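Long-range contacts in chitinase (Thermococcus chitonophagus, PDB 5XSW), which probably hydrolyses chitin as an endochitinase, this chain being the C-terminal part of a longer protein, with sugar bound at its largely helical region: residues 18-23 with 79-84; 30-35 with 471-476; 179-184 with 205-210; 186-191 with 287-292. All blocks are in the same frame, centred on the assembly; numbering follows the deposited sequence.

Contact 1 (18-23 with 79-84)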
loop_
_atom_site.group_PDB
_atom_site.type_symbol
_atom_site.label_atom_id
_atom_site.label_comp_id
_atom_site.label_asym_id
_atom_site.label_seq_id
_atom_site.Cartn_x
_atom_site.Cartn_y
_atom_site.Cartn_z
ATOM N N THR A 18 7.319 31.363 13.302
ATOM C CA THR A 18 7.937 30.098 13.622
ATOM C C THR A 18 6.891 28.992 13.632
ATOM O O THR A 18 5.922 29.054 14.374
ATOM C CB THR A 18 8.646 30.155 14.982
ATOM O OG1 THR A 18 9.644 31.174 14.955
ATOM C CG2 THR A 18 9.299 28.835 15.298
ATOM N N LEU A 19 7.115 27.980 12.804
ATOM C CA LEU A 19 6.254 26.814 12.727
ATOM C C LEU A 19 7.059 25.630 13.214
ATOM O O LEU A 19 8.185 25.438 12.790
ATOM C CB LEU A 19 5.806 26.558 11.291
ATOM C CG LEU A 19 5.105 27.677 10.529
ATOM C CD1 LEU A 19 4.947 27.326 9.064
ATOM C CD2 LEU A 19 3.758 27.968 11.152
ATOM N N ALA A 20 6.503 24.863 14.136
ATOM C CA ALA A 20 7.225 23.715 14.651
ATOM C C ALA A 20 6.351 22.596 15.180
ATOM O O ALA A 20 5.255 22.828 15.666
ATOM C CB ALA A 20 8.184 24.161 15.735
ATOM N N ASN A 21 6.875 21.383 15.123
ATOM C CA ASN A 21 6.356 20.315 15.930
ATOM C C ASN A 21 7.324 20.261 17.082
ATOM O O ASN A 21 8.445 19.800 16.945
ATOM C CB ASN A 21 6.341 18.992 15.165
ATOM C CG ASN A 21 5.870 17.833 16.015
ATOM O OD1 ASN A 21 5.852 17.914 17.230
ATOM N ND2 ASN A 21 5.495 16.748 15.373
ATOM N N LYS A 22 6.891 20.738 18.232
ATOM C CA LYS A 22 7.805 20.820 19.363
ATOM C C LYS A 22 7.884 19.494 20.092
ATOM O O LYS A 22 8.689 19.334 20.999
ATOM C CB LYS A 22 7.354 21.907 20.347
ATOM C CG LYS A 22 7.485 23.349 19.846
ATOM C CD LYS A 22 6.528 24.284 20.630
ATOM C CE LYS A 22 6.905 25.773 20.539
ATOM N NZ LYS A 22 7.919 26.219 21.565
ATOM N N ASN A 23 7.008 18.554 19.759
ATOM C CA ASN A 23 7.072 17.252 20.432
ATOM C C ASN A 23 8.431 16.611 20.195
ATOM O O ASN A 23 8.937 16.616 19.066
ATOM C CB ASN A 23 5.945 16.331 19.947
ATOM C CG ASN A 23 4.567 16.912 20.213
ATOM O OD1 ASN A 23 3.683 16.961 19.325
ATOM N ND2 ASN A 23 4.363 17.349 21.424
ATOM N N ASN A 79 10.182 17.189 16.662
ATOM C CA ASN A 79 11.309 18.113 16.812
ATOM C C ASN A 79 11.744 18.810 15.532
ATOM O O ASN A 79 12.924 18.848 15.225
ATOM C CB ASN A 79 12.510 17.350 17.398
ATOM C CG ASN A 79 13.525 18.275 18.072
ATOM O OD1 ASN A 79 13.168 19.333 18.582
ATOM N ND2 ASN A 79 14.790 17.866 18.079
ATOM N N THR A 80 10.800 19.358 14.776
ATOM C CA THR A 80 11.123 19.963 13.483
ATOM C C THR A 80 10.677 21.442 13.567
ATOM O O THR A 80 9.584 21.702 14.040
ATOM C CB THR A 80 10.406 19.232 12.302
ATOM O OG1 THR A 80 10.927 17.895 12.170
ATOM C CG2 THR A 80 10.599 19.966 10.985
ATOM N N THR A 81 11.521 22.382 13.148
ATOM C CA THR A 81 11.144 23.798 13.201
ATOM C C THR A 81 11.391 24.447 11.871
ATOM O O THR A 81 12.369 24.122 11.190
ATOM C CB THR A 81 11.899 24.519 14.320
ATOM O OG1 THR A 81 11.517 23.932 15.558
ATOM C CG2 THR A 81 11.558 26.065 14.365
ATOM N N VAL A 82 10.474 25.331 11.455
ATOM C CA VAL A 82 10.667 26.065 10.215
ATOM C C VAL A 82 10.406 27.577 10.512
ATOM O O VAL A 82 9.395 27.917 11.113
ATOM C CB VAL A 82 9.750 25.572 9.082
ATOM C CG1 VAL A 82 9.813 26.523 7.853
ATOM C CG2 VAL A 82 10.114 24.103 8.654
ATOM N N LYS A 83 11.342 28.451 10.143
ATOM C CA LYS A 83 11.208 29.881 10.454
ATOM C C LYS A 83 11.068 30.624 9.181
ATOM O O LYS A 83 11.820 30.397 8.237
ATOM C CB LYS A 83 12.387 30.397 11.263
ATOM C CG LYS A 83 12.326 29.927 12.681
ATOM C CD LYS A 83 13.408 30.504 13.547
ATOM C CE LYS A 83 13.351 29.927 14.953
ATOM N NZ LYS A 83 14.730 29.885 15.506
ATOM N N ILE A 84 10.048 31.483 9.137
ATOM C CA ILE A 84 9.741 32.225 7.947
ATOM C C ILE A 84 9.825 33.758 8.224
ATOM O O ILE A 84 9.366 34.231 9.273
ATOM C CB ILE A 84 8.339 31.863 7.456
ATOM C CG1 ILE A 84 8.324 30.404 6.956
ATOM C CG2 ILE A 84 7.901 32.773 6.358
ATOM C CD1 ILE A 84 6.947 29.938 6.514
#
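Antiparallel pairing of T18–N21 with T80–K83 joins the two inner strands, 12-21 and 80-89, of a four-stranded sheet near the N terminus. Their directions differ by 172°. L19 and V82 form a hydrogen-bonded pair in which L19 N reaches V82 O at 2.8 Å and V82 N returns to L19 O, both bonds nearly straight. N21 and T80 make the next such pair. Between them, the non-hydrogen-bonded pair A20 and T81 brings the CA atoms to 4.2 Å, and A20 CB rests 3.3 Å from T81 OG1.

T18, A20, T81 and K83 share one face of the sheet. T18 OG1 lies anti to the carbonyl carbon (chi1 -59°), which leaves CG2 anti to the backbone N, where it meets T81 CG2 at 3.7 Å. T18 OG1 runs beside the K83 chain, 3.7 Å from K83 CG. An alanine in place of T18 would probably leave the T81 methyl without its neighbour and the K83 chain freer to swing. On the other face L19 and I84 touch through their CD1 atoms, and L19 also packs on I38 and F76 of the facing strands.

At the strand end N79, with both backbone angles positive, and T80 both oppose N21, a G1 beta bulge. N21 OD1 accepts from N23 N at 2.9 Å, closing an Asx turn, while N21 ND2 is held by G30 O and F76 O. One face partly exposed and the other packed on a second antiparallel sheet is consistent with a beta sandwich, a fold also used by many carbohydrate-binding modules.

Contact 2 (30-35 with 471-476)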
loop_
_atom_site.group_PDB
_atom_site.type_symbol
_atom_site.label_atom_id
_atom_site.label_comp_id
_atom_site.label_asym_id
_atom_site.label_seq_id
_atom_site.Cartn_x
_atom_site.Cartn_y
_atom_site.Cartn_z
ATOM N N GLY A 30 0.098 14.106 17.422
ATOM C CA GLY A 30 1.171 15.057 17.194
ATOM C C GLY A 30 2.482 14.423 16.779
ATOM O O GLY A 30 3.559 14.999 17.001
ATOM N N TRP A 31 2.416 13.244 16.152
ATOM C CA TRP A 31 3.651 12.551 15.774
ATOM C C TRP A 31 4.214 13.197 14.529
ATOM O O TRP A 31 5.437 13.268 14.313
ATOM C CB TRP A 31 3.375 11.051 15.561
ATOM C CG TRP A 31 4.561 10.244 15.088
ATOM C CD1 TRP A 31 5.540 9.670 15.873
ATOM C CD2 TRP A 31 4.896 9.916 13.725
ATOM N NE1 TRP A 31 6.461 9.030 15.071
ATOM C CE2 TRP A 31 6.087 9.162 13.758
ATOM C CE3 TRP A 31 4.320 10.213 12.484
ATOM C CZ2 TRP A 31 6.690 8.681 12.608
ATOM C CZ3 TRP A 31 4.936 9.746 11.335
ATOM C CH2 TRP A 31 6.119 8.986 11.413
ATOM N N CYS A 32 3.296 13.660 13.682
ATOM C CA CYS A 32 3.631 14.395 12.482
ATOM C C CYS A 32 2.470 15.374 12.213
ATOM O O CYS A 32 1.272 15.033 12.407
ATOM C CB CYS A 32 3.811 13.464 11.254
ATOM S SG CYS A 32 4.583 14.224 9.895
ATOM N N PHE A 33 2.829 16.573 11.779
ATOM C CA PHE A 33 1.841 17.536 11.252
ATOM C C PHE A 33 2.083 17.732 9.792
ATOM O O PHE A 33 3.198 18.061 9.373
ATOM C CB PHE A 33 1.929 18.912 12.009
ATOM C CG PHE A 33 1.673 18.793 13.472
ATOM C CD1 PHE A 33 0.378 18.647 13.958
ATOM C CD2 PHE A 33 2.716 18.806 14.376
ATOM C CE1 PHE A 33 0.133 18.533 15.333
ATOM C CE2 PHE A 33 2.490 18.670 15.753
ATOM C CZ PHE A 33 1.204 18.522 16.232
ATOM N N ASP A 34 1.047 17.561 8.984
ATOM C CA ASP A 34 1.156 17.821 7.567
ATOM C C ASP A 34 0.415 19.139 7.276
ATOM O O ASP A 34 -0.796 19.203 7.470
ATOM C CB ASP A 34 0.524 16.703 6.721
ATOM C CG ASP A 34 1.372 15.424 6.691
ATOM O OD1 ASP A 34 2.433 15.412 7.339
ATOM O OD2 ASP A 34 0.933 14.467 6.011
ATOM N N ILE A 35 1.143 20.143 6.808
ATOM C CA ILE A 35 0.534 21.483 6.591
ATOM C C ILE A 35 0.186 21.718 5.149
ATOM O O ILE A 35 1.056 21.714 4.278
ATOM C CB ILE A 35 1.501 22.570 7.122
ATOM C CG1 ILE A 35 1.640 22.351 8.653
ATOM C CG2 ILE A 35 0.944 23.971 6.779
ATOM C CD1 ILE A 35 2.448 23.391 9.352
ATOM N N ARG A 471 -5.898 12.752 12.954
ATOM C CA ARG A 471 -5.680 13.072 11.538
ATOM C C ARG A 471 -4.783 12.016 10.859
ATOM O O ARG A 471 -3.813 11.558 11.474
ATOM C CB ARG A 471 -5.000 14.436 11.368
ATOM C CG ARG A 471 -5.745 15.607 12.072
ATOM C CD ARG A 471 -5.013 16.962 11.792
ATOM N NE ARG A 471 -3.892 16.961 12.690
ATOM C CZ ARG A 471 -3.956 17.353 13.949
ATOM N NH1 ARG A 471 -5.064 17.900 14.422
ATOM N NH2 ARG A 471 -2.899 17.226 14.718
ATOM N N PRO A 472 -5.108 11.655 9.612
ATOM C CA PRO A 472 -4.129 10.971 8.759
ATOM C C PRO A 472 -2.945 11.905 8.598
ATOM O O PRO A 472 -3.128 13.138 8.516
ATOM C CB PRO A 472 -4.866 10.776 7.417
ATOM C CG PRO A 472 -5.973 11.906 7.438
ATOM C CD PRO A 472 -6.337 12.034 8.885
ATOM N N THR A 473 -1.735 11.357 8.555
ATOM C CA THR A 473 -0.565 12.228 8.547
ATOM C C THR A 473 0.682 11.488 8.041
ATOM O O THR A 473 0.580 10.304 7.690
ATOM C CB THR A 473 -0.329 12.812 9.989
ATOM O OG1 THR A 473 0.667 13.841 9.945
ATOM C CG2 THR A 473 0.074 11.719 10.978
ATOM N N GLY A 474 1.828 12.188 7.976
ATOM C CA GLY A 474 3.098 11.597 7.550
ATOM C C GLY A 474 3.426 11.867 6.096
ATOM O O GLY A 474 2.627 12.462 5.360
ATOM N N ASP A 475 4.581 11.384 5.648
ATOM C CA ASP A 475 5.081 11.772 4.320
ATOM C C ASP A 475 4.225 11.289 3.180
ATOM O O ASP A 475 3.945 12.042 2.244
ATOM C CB ASP A 475 6.517 11.238 4.085
ATOM C CG ASP A 475 7.546 11.951 4.913
ATOM O OD1 ASP A 475 7.425 12.009 6.135
ATOM O OD2 ASP A 475 8.494 12.479 4.339
ATOM N N ASP A 476 3.845 10.003 3.211
ATOM C CA ASP A 476 3.026 9.455 2.127
ATOM C C ASP A 476 1.671 10.239 2.024
ATOM O O ASP A 476 1.224 10.524 0.966
ATOM C CB ASP A 476 2.705 7.957 2.363
ATOM C CG ASP A 476 3.985 7.039 2.265
ATOM O OD1 ASP A 476 4.880 7.456 1.536
ATOM O OD2 ASP A 476 4.059 5.973 2.933
HETATM O O HOH W 1 -1.403 15.461 12.466
HETATM O O HOH W 2 -1.424 16.635 10.035
#
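C32 O is approached by two groups: water 1 donates to it at 2.7 Å, and T473 OG1 lies 2.8 Å from it, a weak bond that is not settled. T473 OG1 stands anti to its backbone N (chi1 -170°), which turns it to this carbonyl. Water 1 in turn accepts from R471 NE at 2.9 Å, in the plane of the guanidinium at its edge, so it bridges the two segments. Further along the guanidinium, R471 NH2 comes to the rim of the F33 ring, 3.4 Å from F33 CE1; Y104 adds a cation-pi partner and a bound glycerol takes a hydrogen bond.

Water 2 accepts from D34 N, and the D34 acid group meets the backbone of G474, the N-cap of helix 475-482. G474 N gives D34 OD1 a weak bond of 3.3 Å. The contact thus ties strand 32-41 to the start of the C-terminal helix, where D476 forms a salt bridge with K261 of the second subunit.

The 2.7 Å between D34 OD2 and G474 O sets two oxygens close together, and D34 is buried; the acid therefore probably holds a proton. D475 might add to this, while the nearby helix N terminus would oppose it.

Contact 3 (179-184 with 205-210)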
loop_
_atom_site.group_PDB
_atom_site.type_symbol
_atom_site.label_atom_id
_atom_site.label_comp_id
_atom_site.label_asym_id
_atom_site.label_seq_id
_atom_site.Cartn_x
_atom_site.Cartn_y
_atom_site.Cartn_z
ATOM N N ALA A 179 -29.888 -15.102 0.106
ATOM C CA ALA A 179 -28.940 -15.235 1.208
ATOM C C ALA A 179 -29.616 -14.815 2.518
ATOM O O ALA A 179 -30.716 -14.293 2.507
ATOM C CB ALA A 179 -27.676 -14.368 0.936
ATOM N N ARG A 180 -28.933 -15.046 3.629
ATOM C CA ARG A 180 -29.375 -14.523 4.923
ATOM C C ARG A 180 -28.191 -13.976 5.663
ATOM O O ARG A 180 -27.167 -14.653 5.779
ATOM C CB ARG A 180 -30.041 -15.653 5.720
ATOM C CG ARG A 180 -30.312 -15.356 7.193
ATOM C CD ARG A 180 -30.912 -16.666 7.883
ATOM N NE ARG A 180 -31.093 -16.384 9.315
ATOM C CZ ARG A 180 -31.926 -17.052 10.102
ATOM N NH1 ARG A 180 -32.651 -18.052 9.611
ATOM N NH2 ARG A 180 -32.021 -16.696 11.370
ATOM N N MET A 181 -28.306 -12.761 6.179
ATOM C CA MET A 181 -27.176 -12.171 6.922
ATOM C C MET A 181 -27.016 -12.855 8.270
ATOM O O MET A 181 -28.024 -13.227 8.895
ATOM C CB MET A 181 -27.416 -10.658 7.103
ATOM C CG MET A 181 -27.697 -9.937 5.776
ATOM S SD MET A 181 -26.351 -10.172 4.513
ATOM C CE MET A 181 -24.942 -9.394 5.320
ATOM N N TRP A 182 -25.779 -13.026 8.722
ATOM C CA TRP A 182 -25.522 -13.613 10.045
ATOM C C TRP A 182 -24.203 -13.071 10.549
ATOM O O TRP A 182 -23.320 -12.633 9.775
ATOM C CB TRP A 182 -25.524 -15.176 10.021
ATOM C CG TRP A 182 -24.191 -15.798 9.734
ATOM C CD1 TRP A 182 -23.407 -15.567 8.617
ATOM C CD2 TRP A 182 -23.495 -16.753 10.517
ATOM N NE1 TRP A 182 -22.269 -16.334 8.674
ATOM C CE2 TRP A 182 -22.306 -17.081 9.823
ATOM C CE3 TRP A 182 -23.766 -17.397 11.752
ATOM C CZ2 TRP A 182 -21.372 -17.984 10.323
ATOM C CZ3 TRP A 182 -22.812 -18.296 12.252
ATOM C CH2 TRP A 182 -21.638 -18.574 11.540
ATOM N N VAL A 183 -24.095 -13.037 11.861
ATOM C CA VAL A 183 -22.921 -12.544 12.536
ATOM C C VAL A 183 -22.141 -13.782 13.001
ATOM O O VAL A 183 -22.640 -14.528 13.853
ATOM C CB VAL A 183 -23.310 -11.662 13.747
ATOM C CG1 VAL A 183 -22.066 -11.394 14.604
ATOM C CG2 VAL A 183 -23.997 -10.314 13.246
ATOM N N PRO A 184 -20.924 -14.021 12.454
ATOM C CA PRO A 184 -20.229 -15.283 12.806
ATOM C C PRO A 184 -19.939 -15.489 14.294
ATOM O O PRO A 184 -20.008 -16.609 14.767
ATOM C CB PRO A 184 -18.885 -15.168 12.032
ATOM C CG PRO A 184 -19.275 -14.346 10.791
ATOM C CD PRO A 184 -20.249 -13.302 11.348
ATOM N N PHE A 205 -23.402 -1.600 6.952
ATOM C CA PHE A 205 -22.590 -1.364 5.740
ATOM C C PHE A 205 -21.372 -2.351 5.784
ATOM O O PHE A 205 -21.053 -2.977 4.787
ATOM C CB PHE A 205 -22.097 0.073 5.678
ATOM C CG PHE A 205 -21.178 0.313 4.493
ATOM C CD1 PHE A 205 -21.733 0.506 3.242
ATOM C CD2 PHE A 205 -19.778 0.246 4.639
ATOM C CE1 PHE A 205 -20.921 0.671 2.094
ATOM C CE2 PHE A 205 -18.932 0.397 3.497
ATOM C CZ PHE A 205 -19.530 0.616 2.231
ATOM N N LEU A 206 -20.693 -2.448 6.928
ATOM C CA LEU A 206 -19.530 -3.402 7.033
ATOM C C LEU A 206 -19.996 -4.832 6.841
ATOM O O LEU A 206 -19.301 -5.650 6.230
ATOM C CB LEU A 206 -18.799 -3.288 8.398
ATOM C CG LEU A 206 -18.004 -1.972 8.530
ATOM C CD1 LEU A 206 -17.293 -1.834 9.872
ATOM C CD2 LEU A 206 -16.901 -1.859 7.402
ATOM N N MET A 207 -21.212 -5.130 7.283
ATOM C CA MET A 207 -21.803 -6.478 7.119
ATOM C C MET A 207 -22.014 -6.792 5.624
ATOM O O MET A 207 -21.683 -7.890 5.106
ATOM C CB MET A 207 -23.155 -6.581 7.866
ATOM C CG MET A 207 -23.008 -6.675 9.390
ATOM S SD MET A 207 -22.574 -8.367 9.981
ATOM C CE MET A 207 -24.024 -9.337 9.539
ATOM N N ALA A 208 -22.566 -5.808 4.942
ATOM C CA ALA A 208 -22.863 -5.920 3.537
ATOM C C ALA A 208 -21.548 -6.077 2.764
ATOM O O ALA A 208 -21.471 -6.854 1.806
ATOM C CB ALA A 208 -23.590 -4.638 3.032
ATOM N N LEU A 209 -20.547 -5.310 3.194
ATOM C CA LEU A 209 -19.279 -5.280 2.485
ATOM C C LEU A 209 -18.626 -6.678 2.619
ATOM O O LEU A 209 -18.177 -7.253 1.635
ATOM C CB LEU A 209 -18.361 -4.203 3.057
ATOM C CG LEU A 209 -16.968 -4.104 2.334
ATOM C CD1 LEU A 209 -17.082 -3.833 0.792
ATOM C CD2 LEU A 209 -16.131 -3.016 2.997
ATOM N N ALA A 210 -18.605 -7.239 3.833
ATOM C CA ALA A 210 -17.972 -8.559 4.008
ATOM C C ALA A 210 -18.731 -9.633 3.217
ATOM O O ALA A 210 -18.131 -10.623 2.751
ATOM C CB ALA A 210 -17.905 -8.949 5.507
#
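M181 and M207 bring the middle strand of a three-stranded antiparallel sheet, 179-181, and the loop after it against helix 203-214, in a strand-on-helix contact dominated by two methionines. The tight part is where their methyl groups interlock with the opposite backbone. M181 is bent at its last two torsions, so its chain doubles back and sets CE 3.6 Å from M207 O and 4.2 Å from M207 CB. In exchange, M207 sends its own CE to the other segment: it sits 3.4 Å from W182 O and 3.8 Å from V183 CG2, the V183 and M207 side chains crossing at about a right angle. The bend of M207 at chi2 (-80°) places SD, itself 4.1 Å from V183 CG2. No hydrogen bond links the two segments; M207 O also takes a hydrogen bond from T217 OG1, and M207 packs on M385 and L192.

The looser side belongs to W182 and P184. The W182 side chain leaves its backbone away from the helix, so that only its carbonyl takes part. W182 is partly exposed, with P184 CA 3.7 Å above one face of its ring, offset toward the rim, and W239 meeting it edge-to-face. Both W182 and P184 also touch a crystal neighbour.

Helix 203-214 runs on to K212, E213 and N214, which line the glycan pocket, although a bound N-acetylglucosamine lies about 12 Å from the A208 side chain. On the helix side, M181 CE also reaches A208, 4.3 Å from A208 N.

Contact 4 (186-191 with 287-292)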
loop_
_atom_site.group_PDB
_atom_site.type_symbol
_atom_site.label_atom_id
_atom_site.label_comp_id
_atom_site.label_asym_id
_atom_site.label_seq_id
_atom_site.Cartn_x
_atom_site.Cartn_y
_atom_site.Cartn_z
ATOM N N LYS A 186 -19.426 -13.234 18.459
ATOM C CA LYS A 186 -19.679 -12.015 19.202
ATOM C C LYS A 186 -18.444 -11.164 19.236
ATOM O O LYS A 186 -18.543 -9.970 19.537
ATOM C CB LYS A 186 -20.127 -12.382 20.642
ATOM C CG LYS A 186 -19.002 -13.095 21.410
ATOM C CD LYS A 186 -19.465 -13.443 22.861
ATOM C CE LYS A 186 -20.483 -14.548 22.939
ATOM N NZ LYS A 186 -20.477 -15.075 24.361
ATOM N N TYR A 187 -17.252 -11.753 19.020
ATOM C CA TYR A 187 -16.047 -10.917 19.075
ATOM C C TYR A 187 -16.011 -10.028 17.826
ATOM O O TYR A 187 -15.666 -8.850 17.877
ATOM C CB TYR A 187 -14.762 -11.768 19.203
ATOM C CG TYR A 187 -14.898 -12.676 20.394
ATOM C CD1 TYR A 187 -15.004 -12.141 21.672
ATOM C CD2 TYR A 187 -15.004 -14.062 20.240
ATOM C CE1 TYR A 187 -15.194 -12.980 22.785
ATOM C CE2 TYR A 187 -15.206 -14.892 21.337
ATOM C CZ TYR A 187 -15.278 -14.341 22.608
ATOM O OH TYR A 187 -15.488 -15.162 23.698
ATOM N N PHE A 188 -16.376 -10.627 16.712
ATOM C CA PHE A 188 -16.585 -9.877 15.470
ATOM C C PHE A 188 -17.650 -8.787 15.679
ATOM O O PHE A 188 -17.481 -7.623 15.237
ATOM C CB PHE A 188 -17.038 -10.833 14.340
ATOM C CG PHE A 188 -17.387 -10.097 13.037
ATOM C CD1 PHE A 188 -16.390 -9.438 12.313
ATOM C CD2 PHE A 188 -18.675 -10.085 12.555
ATOM C CE1 PHE A 188 -16.717 -8.747 11.072
ATOM C CE2 PHE A 188 -19.011 -9.387 11.359
ATOM C CZ PHE A 188 -17.996 -8.740 10.633
ATOM N N ALA A 189 -18.752 -9.155 16.342
ATOM C CA ALA A 189 -19.815 -8.146 16.600
ATOM C C ALA A 189 -19.244 -6.989 17.440
ATOM O O ALA A 189 -19.514 -5.792 17.186
ATOM C CB ALA A 189 -21.044 -8.797 17.322
ATOM N N MET A 190 -18.439 -7.311 18.455
ATOM C CA MET A 190 -17.838 -6.218 19.224
ATOM C C MET A 190 -16.885 -5.352 18.397
ATOM O O MET A 190 -16.777 -4.155 18.640
ATOM C CB MET A 190 -17.102 -6.753 20.485
ATOM C CG MET A 190 -18.126 -7.273 21.515
ATOM S SD MET A 190 -17.269 -7.784 23.058
ATOM C CE MET A 190 -16.729 -9.333 22.574
ATOM N N GLY A 191 -16.161 -5.945 17.441
ATOM C CA GLY A 191 -15.319 -5.139 16.560
ATOM C C GLY A 191 -16.153 -4.200 15.679
ATOM O O GLY A 191 -15.745 -3.055 15.474
ATOM N N THR A 287 -7.892 -13.480 16.767
ATOM C CA THR A 287 -7.990 -12.061 17.110
ATOM C C THR A 287 -8.372 -11.227 15.897
ATOM O O THR A 287 -8.856 -10.088 16.045
ATOM C CB THR A 287 -6.662 -11.501 17.710
ATOM O OG1 THR A 287 -5.565 -11.662 16.779
ATOM C CG2 THR A 287 -6.376 -12.205 19.118
ATOM N N ALA A 288 -8.168 -11.768 14.690
ATOM C CA ALA A 288 -8.550 -11.013 13.466
ATOM C C ALA A 288 -10.087 -10.840 13.379
ATOM O O ALA A 288 -10.576 -10.022 12.620
ATOM C CB ALA A 288 -7.978 -11.741 12.197
ATOM N N TRP A 289 -10.866 -11.616 14.134
ATOM C CA TRP A 289 -12.316 -11.364 14.154
ATOM C C TRP A 289 -12.588 -9.952 14.738
ATOM O O TRP A 289 -13.551 -9.297 14.400
ATOM C CB TRP A 289 -13.045 -12.404 14.990
ATOM C CG TRP A 289 -13.215 -13.753 14.231
ATOM C CD1 TRP A 289 -12.678 -14.985 14.595
ATOM C CD2 TRP A 289 -13.946 -13.955 13.051
ATOM N NE1 TRP A 289 -13.050 -15.932 13.654
ATOM C CE2 TRP A 289 -13.864 -15.332 12.724
ATOM C CE3 TRP A 289 -14.711 -13.099 12.214
ATOM C CZ2 TRP A 289 -14.492 -15.874 11.601
ATOM C CZ3 TRP A 289 -15.362 -13.655 11.095
ATOM C CH2 TRP A 289 -15.246 -15.033 10.800
ATOM N N ILE A 290 -11.721 -9.504 15.616
ATOM C CA ILE A 290 -11.876 -8.184 16.200
ATOM C C ILE A 290 -11.154 -7.129 15.368
ATOM O O ILE A 290 -11.713 -6.069 15.064
ATOM C CB ILE A 290 -11.315 -8.171 17.642
ATOM C CG1 ILE A 290 -12.181 -9.042 18.546
ATOM C CG2 ILE A 290 -11.173 -6.736 18.158
ATOM C CD1 ILE A 290 -11.503 -9.337 19.999
ATOM N N THR A 291 -9.893 -7.384 15.009
ATOM C CA THR A 291 -9.142 -6.352 14.311
ATOM C C THR A 291 -9.637 -6.101 12.880
ATOM O O THR A 291 -9.556 -4.958 12.419
ATOM C CB THR A 291 -7.611 -6.652 14.245
ATOM O OG1 THR A 291 -7.368 -7.960 13.695
ATOM C CG2 THR A 291 -7.000 -6.573 15.660
ATOM N N SER A 292 -10.166 -7.112 12.194
ATOM C CA SER A 292 -10.397 -6.923 10.759
ATOM C C SER A 292 -11.562 -5.921 10.453
ATOM O O SER A 292 -11.429 -5.129 9.542
ATOM C CB SER A 292 -10.637 -8.251 10.015
ATOM O OG SER A 292 -11.798 -8.989 10.368
#
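F188 and W289 meet where helices 186-191 and 288-292 run nearly parallel, with axes 7.4 Å apart at closest and 19° between their directions. The backbones come close: F188 CA lies 3.3 Å from W289 O in a CA-H...O contact, and G191 CA is 4.0 Å from I290 O. At G191 a CB would point toward the other helix and stand only 2.8 Å from I290 O, a clash, so a bare backbone is what admits this approach.

The aromatic pair carries the side-chain packing. F188 CG lies anti to the backbone N (chi1 175°), and the indole of W289 turns its edge toward the F188 face, an offset edge-to-face pair with the six-membered ring centroid of W289 5.9 Å from that of the F188 ring and the planes at 74°. W289 CE3 meets F188 CB at 3.9 Å, while F188 CD1 comes to W289 O at 3.5 Å. That carbonyl has no hydrogen-bonding partner in the model. An alanine in place of F188 would probably leave the W289 edge without a face to rest on and open a gap beside M207, whose sulphur also touches the F188 ring.

Beyond, I290 CG1 slots against Y187 CB at 3.8 Å. The Y187 hydroxyl lies elsewhere, bonded to D401 and a glycerol, and its ring meets Y404 edge-to-face. W289 NE1 makes weak bonds to S281 O and D283 O. Two near-parallel helices pack closely at a glycine, with a CA-H...O contact from F188, in the buried helical core of the region that holds the glycan pocket.

From the N terminus, contact 1 closes first, joining strands 12-21 and 80-89 within the N-terminal sheet region. Contact 2 opens inside that loop, at 30-35, and closes only at 471-476, so the two cross; they also touch. Contact 2 ties the N-terminal sheets to the C-terminal segment, and its large loop encloses contacts 3 and 4. These also cross: 179-184 meets 205-210 in the shorter loop, joining strand 179-181 to helix 203-214, while 186-191 waits for 287-292, joining helix 186-199 to helix 288-311. Their centres are about 13 Å apart, and P184 and V183 pack on W289 and A189. Contact 1 and contact 3 sit about 47 Å apart, centre to centre.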